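Long-range contact in guanine nucleotide exchange factor SRM1 (Saccharomyces cerevisiae, PDB 3OF7), which promotes the exchange of GDP for GTP on the small GTPases GSP1 and GSP2 and binds chromatin in the nucleus: residues A[58-62]-A[131-135]. Sequence-based numbering, arbitrary orientation.
Sequences LNPFL and STPAK
Pro133 packs its ring against Phe61 and Leu62 where two adjacent blades of the RCC1-type beta-propeller meet: 58-62 opens the connection that leads from edge strand 56-58 of one blade into strand 69-74 of the next, and 131-135 runs into strand 134-135, an edge strand of that second blade. The contact is mainly apolar, and no hydrogen bond passes between the segments. Its tight, buried part is centred on the proline. CD of Pro133 lies 3.7 Å from CB of Phe61, CG of the proline faces the amide end of Asn59, and Pro133 CB meets Leu62 CD2 at 3.9 Å. Trp91 of strand 88-92 touches both Leu62 and Pro133, joining this part to the strand that pairs with 134-135. Toward the partly exposed side the Phe61 ring is shared: Pro133 CD comes to it obliquely, and Thr132 CG2 sits over one face, 4.0 Å from the ring centroid, in a CH-pi contact, while CG of Pro60 lies over the opposite face. In Thr132 the methyl is anti to the backbone N and OG1 anti to the carbonyl carbon (chi1 -56°), which gives the ring the methyl and lets the hydroxyl bond to the backbone O of Glu128. An alanine in place of Phe61 would keep CB beside the proline but would probably cost Pro133 CD the ring part of its packing, leave the Thr132 methyl without its aromatic face and open a gap between Pro60 and Thr132. The turn carrying Phe61 is type I, from Asn59 to Leu62, and its closing backbone bond is weak. Asn59 ND2 bonds to the backbone O of Gly43; separately, an Asx turn reinforces the bend, Asn59 OD1 accepting from Phe61 N at 2.9 Å, in the carbonyl plane.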
loop_
_atom_site.group_PDB
_atom_site.type_symbol
_atom_site.label_atom_id
_atom_site.label_comp_id
_atom_site.label_asym_id
_atom_site.label_seq_id
_atom_site.Cartn_x
_atom_site.Cartn_y
_atom_site.Cartn_z
ATOM N N LEU A 58 -17.990 -6.989 7.159
ATOM C CA LEU A 58 -17.579 -6.478 8.467
ATOM C C LEU A 58 -16.761 -7.538 9.199
ATOM O O LEU A 58 -17.197 -8.676 9.332
ATOM C CB LEU A 58 -18.806 -6.063 9.284
ATOM C CG LEU A 58 -18.521 -5.518 10.686
ATOM C CD1 LEU A 58 -17.857 -4.143 10.612
ATOM C CD2 LEU A 58 -19.819 -5.456 11.497
ATOM N N ASN A 59 -15.557 -7.177 9.648
ATOM C CA ASN A 59 -14.693 -8.148 10.293
ATOM C C ASN A 59 -15.062 -8.270 11.773
ATOM O O ASN A 59 -14.866 -7.312 12.539
ATOM C CB ASN A 59 -13.213 -7.774 10.117
ATOM C CG ASN A 59 -12.283 -8.902 10.496
ATOM O OD1 ASN A 59 -12.415 -9.491 11.571
ATOM N ND2 ASN A 59 -11.332 -9.217 9.611
ATOM N N PRO A 60 -15.604 -9.444 12.179
ATOM C CA PRO A 60 -16.096 -9.582 13.553
ATOM C C PRO A 60 -14.986 -9.789 14.587
ATOM O O PRO A 60 -15.255 -9.724 15.784
ATOM C CB PRO A 60 -17.005 -10.813 13.480
ATOM C CG PRO A 60 -16.402 -11.662 12.399
ATOM C CD PRO A 60 -15.737 -10.703 11.414
ATOM N N PHE A 61 -13.758 -10.030 14.132
ATOM C CA PHE A 61 -12.617 -10.214 15.039
ATOM C C PHE A 61 -11.943 -8.885 15.405
ATOM O O PHE A 61 -11.016 -8.843 16.227
ATOM C CB PHE A 61 -11.615 -11.203 14.434
ATOM C CG PHE A 61 -12.221 -12.537 14.118
ATOM C CD1 PHE A 61 -12.578 -13.412 15.148
ATOM C CD2 PHE A 61 -12.479 -12.907 12.803
ATOM C CE1 PHE A 61 -13.169 -14.645 14.867
ATOM C CE2 PHE A 61 -13.067 -14.148 12.510
ATOM C CZ PHE A 61 -13.408 -15.015 13.547
ATOM N N LEU A 62 -12.424 -7.806 14.793
ATOM C CA LEU A 62 -11.903 -6.464 15.033
ATOM C C LEU A 62 -13.027 -5.503 15.405
ATOM O O LEU A 62 -13.165 -4.443 14.787
ATOM C CB LEU A 62 -11.142 -5.949 13.798
ATOM C CG LEU A 62 -9.962 -6.821 13.344
ATOM C CD1 LEU A 62 -9.501 -6.438 11.930
ATOM C CD2 LEU A 62 -8.823 -6.733 14.338
ATOM N N SER A 131 -5.720 -17.146 10.064
ATOM C CA SER A 131 -6.904 -16.509 9.484
ATOM C C SER A 131 -7.710 -15.683 10.495
ATOM O O SER A 131 -8.677 -15.007 10.124
ATOM C CB SER A 131 -7.795 -17.549 8.791
ATOM O OG SER A 131 -8.304 -18.491 9.718
ATOM N N THR A 132 -7.313 -15.734 11.763
ATOM C CA THR A 132 -7.994 -14.963 12.801
ATOM C C THR A 132 -7.078 -13.852 13.300
ATOM O O THR A 132 -5.998 -14.135 13.835
ATOM C CB THR A 132 -8.472 -15.853 13.981
ATOM O OG1 THR A 132 -9.314 -16.902 13.483
ATOM C CG2 THR A 132 -9.260 -15.022 15.016
ATOM N N PRO A 133 -7.497 -12.584 13.110
ATOM C CA PRO A 133 -6.730 -11.449 13.596
ATOM C C PRO A 133 -6.492 -11.576 15.087
ATOM O O PRO A 133 -7.419 -11.894 15.829
ATOM C CB PRO A 133 -7.655 -10.260 13.321
ATOM C CG PRO A 133 -8.420 -10.679 12.134
ATOM C CD PRO A 133 -8.678 -12.146 12.344
ATOM N N ALA A 134 -5.256 -11.345 15.507
ATOM C CA ALA A 134 -4.901 -11.400 16.923
ATOM C C ALA A 134 -3.711 -10.490 17.184
ATOM O O ALA A 134 -2.966 -10.145 16.255
ATOM C CB ALA A 134 -4.592 -12.848 17.353
ATOM N N LYS A 135 -3.517 -10.124 18.451
ATOM C CA LYS A 135 -2.451 -9.206 18.827
ATOM C C LYS A 135 -1.106 -9.898 18.921
ATOM O O LYS A 135 -1.008 -11.012 19.440
ATOM C CB LYS A 135 -2.759 -8.521 20.158
ATOM C CG LYS A 135 -3.844 -7.449 20.073
ATOM C CD LYS A 135 -4.160 -6.829 21.432
ATOM C CE LYS A 135 -5.102 -7.713 22.252
ATOM N NZ LYS A 135 -5.422 -7.114 23.589
#